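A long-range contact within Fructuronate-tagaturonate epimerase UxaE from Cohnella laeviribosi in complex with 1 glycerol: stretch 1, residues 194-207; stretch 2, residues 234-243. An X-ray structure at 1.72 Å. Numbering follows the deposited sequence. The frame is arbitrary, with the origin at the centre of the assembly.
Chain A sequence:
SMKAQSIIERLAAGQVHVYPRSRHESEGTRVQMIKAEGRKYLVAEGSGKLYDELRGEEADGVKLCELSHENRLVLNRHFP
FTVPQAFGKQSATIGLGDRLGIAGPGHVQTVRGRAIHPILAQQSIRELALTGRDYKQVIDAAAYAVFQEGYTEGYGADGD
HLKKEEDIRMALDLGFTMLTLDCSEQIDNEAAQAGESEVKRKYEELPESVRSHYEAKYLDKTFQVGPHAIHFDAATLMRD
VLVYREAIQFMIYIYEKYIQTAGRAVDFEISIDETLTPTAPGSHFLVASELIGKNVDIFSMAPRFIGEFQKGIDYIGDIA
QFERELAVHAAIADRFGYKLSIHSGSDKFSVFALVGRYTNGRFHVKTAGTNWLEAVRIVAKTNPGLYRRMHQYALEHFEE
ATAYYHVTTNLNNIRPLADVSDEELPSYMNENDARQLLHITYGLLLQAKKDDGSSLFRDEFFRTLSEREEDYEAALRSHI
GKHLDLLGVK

Stretch 1 (194-207) AGESEVKRKYEELP
Stretch 2, residues 234-243: AATLMRDVLV

A helix beginning at Glu196 packs against the helix that runs through residues 234-243 and continues beyond them, with their axes 9.1 Å apart at closest approach and their N-to-C directions 59° apart. The two stretches, 194-207 and 234-243, bury 648 Å² between them, both sides summed. Both have regular helical backbones; Ala194 (phi/psi -72/162°) and Gly195 (-65/167°, the N-cap) are extended before the first. The CA atoms of Glu196 and Ala235 lie 7.0 Å apart, those of Val199 and Arg239 6.0 Å, and those of Tyr203 and Met238 6.0 Å.

Met238 is the most extensively covered residue. Its CA-to-CB bond points toward the first helix, and its extended chain (chi1 m, chi2 t, chi3 t) runs across Tyr203 (chi1 t, chi2 83°). Met238 CG sits 3.5 Å from the centroid of the Tyr203 ring, only 11° off the normal, a CH-pi contact over the face. Met238 SD continues obliquely, 4.0 Å from that centroid, and reaches Lys200 CD at 3.4 Å. At the ring edge, Tyr203 CE1 lies 4.1 Å from Val241 CB.

Leu242 (m, t) starts sideways, but its end approaches the first helix. Its CD1 lies 3.2 Å from Val199 O, a carbonyl already accepting the helical hydrogen bond from Tyr203 N (2.8 Å), and 3.9 Å from Val199 CG1. Leu242 CD2 packs 3.5 Å from Lys202 CG and 4.2 Å from Leu206 CD1, which also meets Val241 CG1 at 3.7 Å.

Arg239 supplies the polar link. With chi1 t, chi2 t, chi3 m and chi4 -84°, its guanidinium reaches the turn before the first helix, where Ala194 O accepts hydrogen bonds from Arg239 NH1 (2.9 Å, 161°) and Arg239 NH2 (3.3 Å, 138°). This carbonyl lies near the guanidinium plane, whereas Val199 (chi1 t) covers one face, its CG2 3.6 Å from Arg239 NH1.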

# COMPACT_ATOMS: atom_id res chain seq x y z
N ALA A 194 -10.88 30.24 -0.90
CA ALA A 194 -11.05 31.65 -1.19
C ALA A 194 -12.52 32.05 -1.12
O ALA A 194 -13.43 31.22 -1.18
CB ALA A 194 -10.48 31.99 -2.57
N GLY A 195 -12.75 33.36 -1.00
CA GLY A 195 -14.09 33.91 -1.08
C GLY A 195 -14.72 33.73 -2.45
O GLY A 195 -14.06 33.42 -3.45
N GLU A 196 -16.03 33.96 -2.50
CA GLU A 196 -16.83 33.50 -3.63
C GLU A 196 -16.86 34.50 -4.79
O GLU A 196 -17.05 34.09 -5.95
CB GLU A 196 -18.24 33.17 -3.13
CG GLU A 196 -19.40 33.51 -4.06
CD GLU A 196 -20.74 33.14 -3.44
OE1 GLU A 196 -20.72 32.47 -2.38
OE2 GLU A 196 -21.80 33.49 -4.01
N SER A 197 -16.67 35.80 -4.52
CA SER A 197 -16.46 36.73 -5.63
C SER A 197 -15.07 36.55 -6.23
O SER A 197 -14.91 36.68 -7.45
CB SER A 197 -16.67 38.17 -5.16
OG SER A 197 -18.04 38.54 -5.27
N GLU A 198 -14.07 36.25 -5.40
CA GLU A 198 -12.73 35.96 -5.90
C GLU A 198 -12.71 34.69 -6.75
O GLU A 198 -11.98 34.60 -7.74
CB GLU A 198 -11.76 35.85 -4.73
CG GLU A 198 -10.45 35.16 -5.05
CD GLU A 198 -9.53 35.08 -3.85
OE1 GLU A 198 -8.41 34.55 -3.99
OE2 GLU A 198 -9.94 35.54 -2.76
N VAL A 199 -13.50 33.68 -6.36
CA VAL A 199 -13.68 32.51 -7.22
C VAL A 199 -14.19 32.95 -8.59
O VAL A 199 -13.61 32.60 -9.62
CB VAL A 199 -14.64 31.49 -6.57
CG1 VAL A 199 -15.25 30.59 -7.64
CG2 VAL A 199 -13.93 30.68 -5.52
N LYS A 200 -15.27 33.73 -8.60
CA LYS A 200 -15.80 34.26 -9.85
C LYS A 200 -14.76 35.06 -10.62
O LYS A 200 -14.77 35.06 -11.85
CB LYS A 200 -17.03 35.13 -9.56
CG LYS A 200 -17.56 35.89 -10.76
CD LYS A 200 -18.57 35.07 -11.53
CE LYS A 200 -19.98 35.41 -11.09
NZ LYS A 200 -20.28 36.85 -11.31
N ARG A 201 -13.84 35.73 -9.92
CA ARG A 201 -12.84 36.55 -10.60
C ARG A 201 -11.75 35.68 -11.23
O ARG A 201 -11.38 35.87 -12.39
CB ARG A 201 -12.21 37.54 -9.62
CG ARG A 201 -12.39 38.99 -10.01
CD ARG A 201 -12.63 39.84 -8.79
NE ARG A 201 -11.78 39.47 -7.66
CZ ARG A 201 -12.18 39.50 -6.39
NH1 ARG A 201 -11.35 39.15 -5.41
NH2 ARG A 201 -13.42 39.86 -6.11
N LYS A 202 -11.20 34.74 -10.46
CA LYS A 202 -10.22 33.82 -11.00
C LYS A 202 -10.84 32.97 -12.11
O LYS A 202 -10.19 32.68 -13.12
CB LYS A 202 -9.64 32.96 -9.87
CG LYS A 202 -8.66 31.88 -10.29
CD LYS A 202 -7.67 32.36 -11.35
CE LYS A 202 -7.30 31.21 -12.28
NZ LYS A 202 -8.04 31.25 -13.57
N TYR A 203 -12.11 32.58 -11.93
CA TYR A 203 -12.80 31.81 -12.96
C TYR A 203 -12.88 32.59 -14.28
O TYR A 203 -12.76 32.00 -15.36
CB TYR A 203 -14.20 31.43 -12.48
CG TYR A 203 -15.04 30.65 -13.47
CD1 TYR A 203 -14.90 29.27 -13.59
CD2 TYR A 203 -15.98 31.28 -14.28
CE1 TYR A 203 -15.67 28.55 -14.50
CE2 TYR A 203 -16.75 30.58 -15.18
CZ TYR A 203 -16.59 29.21 -15.28
OH TYR A 203 -17.35 28.51 -16.18
N GLU A 204 -13.08 33.91 -14.20
CA GLU A 204 -13.26 34.69 -15.42
C GLU A 204 -11.96 34.88 -16.19
O GLU A 204 -12.01 35.27 -17.37
CB GLU A 204 -13.89 36.05 -15.09
CG GLU A 204 -15.35 35.97 -14.67
CD GLU A 204 -16.31 35.82 -15.83
OE1 GLU A 204 -17.53 36.06 -15.63
OE2 GLU A 204 -15.86 35.45 -16.95
N GLU A 205 -10.81 34.62 -15.58
CA GLU A 205 -9.54 34.64 -16.30
C GLU A 205 -9.33 33.40 -17.16
O GLU A 205 -8.38 33.37 -17.95
CB GLU A 205 -8.38 34.80 -15.32
CG GLU A 205 -8.52 36.00 -14.40
CD GLU A 205 -7.29 36.26 -13.57
OE1 GLU A 205 -7.13 37.41 -13.09
OE2 GLU A 205 -6.46 35.34 -13.40
N LEU A 206 -10.18 32.38 -17.04
CA LEU A 206 -10.06 31.19 -17.87
C LEU A 206 -10.49 31.49 -19.31
O LEU A 206 -11.27 32.42 -19.55
CB LEU A 206 -10.93 30.07 -17.30
CG LEU A 206 -10.44 29.48 -15.98
CD1 LEU A 206 -11.46 28.51 -15.40
CD2 LEU A 206 -9.10 28.80 -16.17
N PRO A 207 -9.99 30.73 -20.28
CA PRO A 207 -10.44 30.93 -21.67
C PRO A 207 -11.93 30.68 -21.82
O PRO A 207 -12.51 29.85 -21.13
CB PRO A 207 -9.62 29.90 -22.46
CG PRO A 207 -8.45 29.57 -21.59
CD PRO A 207 -8.92 29.72 -20.18
N ALA A 234 -23.83 28.18 -10.44
CA ALA A 234 -22.62 28.84 -10.92
C ALA A 234 -21.53 28.85 -9.86
O ALA A 234 -20.36 28.56 -10.16
CB ALA A 234 -22.95 30.26 -11.38
N ALA A 235 -21.89 29.16 -8.61
CA ALA A 235 -20.88 29.29 -7.57
C ALA A 235 -20.16 27.97 -7.31
O ALA A 235 -18.93 27.95 -7.16
CB ALA A 235 -21.52 29.80 -6.28
N THR A 236 -20.89 26.85 -7.25
CA THR A 236 -20.24 25.57 -7.02
C THR A 236 -19.43 25.14 -8.25
O THR A 236 -18.30 24.66 -8.11
CB THR A 236 -21.27 24.50 -6.65
OG1 THR A 236 -22.28 24.43 -7.67
CG2 THR A 236 -21.93 24.85 -5.33
N LEU A 237 -19.99 25.32 -9.45
CA LEU A 237 -19.28 24.97 -10.68
C LEU A 237 -17.97 25.73 -10.81
O LEU A 237 -16.92 25.13 -11.09
CB LEU A 237 -20.17 25.22 -11.89
CG LEU A 237 -19.58 24.86 -13.27
CD1 LEU A 237 -19.12 23.42 -13.29
CD2 LEU A 237 -20.55 25.12 -14.41
N MET A 238 -18.00 27.05 -10.59
CA MET A 238 -16.78 27.85 -10.74
C MET A 238 -15.70 27.41 -9.75
O MET A 238 -14.52 27.31 -10.11
CB MET A 238 -17.09 29.33 -10.53
CG MET A 238 -17.90 29.92 -11.62
SD MET A 238 -17.99 31.75 -11.59
CE MET A 238 -19.21 31.84 -12.86
N ARG A 239 -16.08 27.18 -8.50
CA ARG A 239 -15.08 26.73 -7.54
C ARG A 239 -14.53 25.37 -7.96
O ARG A 239 -13.31 25.16 -7.93
CB ARG A 239 -15.68 26.69 -6.14
CG ARG A 239 -14.63 26.57 -5.06
CD ARG A 239 -15.27 26.44 -3.68
NE ARG A 239 -15.98 27.65 -3.28
CZ ARG A 239 -15.40 28.71 -2.73
NH1 ARG A 239 -14.09 28.72 -2.51
NH2 ARG A 239 -16.13 29.76 -2.38
N ASP A 240 -15.40 24.44 -8.35
CA ASP A 240 -14.95 23.11 -8.77
C ASP A 240 -13.96 23.19 -9.92
O ASP A 240 -12.94 22.49 -9.92
CB ASP A 240 -16.14 22.24 -9.16
CG ASP A 240 -16.83 21.61 -7.97
OD1 ASP A 240 -16.24 21.59 -6.87
OD2 ASP A 240 -17.97 21.14 -8.15
N VAL A 241 -14.25 24.02 -10.93
CA VAL A 241 -13.33 24.16 -12.06
C VAL A 241 -11.98 24.69 -11.59
O VAL A 241 -10.92 24.17 -11.96
CB VAL A 241 -13.96 25.06 -13.15
CG1 VAL A 241 -12.95 25.34 -14.27
CG2 VAL A 241 -15.21 24.41 -13.71
N LEU A 242 -11.99 25.72 -10.73
CA LEU A 242 -10.73 26.29 -10.27
C LEU A 242 -9.92 25.30 -9.44
O LEU A 242 -8.69 25.25 -9.56
CB LEU A 242 -11.00 27.55 -9.45
CG LEU A 242 -11.57 28.72 -10.25
CD1 LEU A 242 -11.83 29.90 -9.32
CD2 LEU A 242 -10.61 29.12 -11.36
N VAL A 243 -10.58 24.51 -8.60
CA VAL A 243 -9.86 23.61 -7.71
C VAL A 243 -9.26 22.44 -8.48
O VAL A 243 -8.14 22.01 -8.20
CB VAL A 243 -10.78 23.13 -6.57
CG1 VAL A 243 -10.07 22.08 -5.72
CG2 VAL A 243 -11.22 24.31 -5.70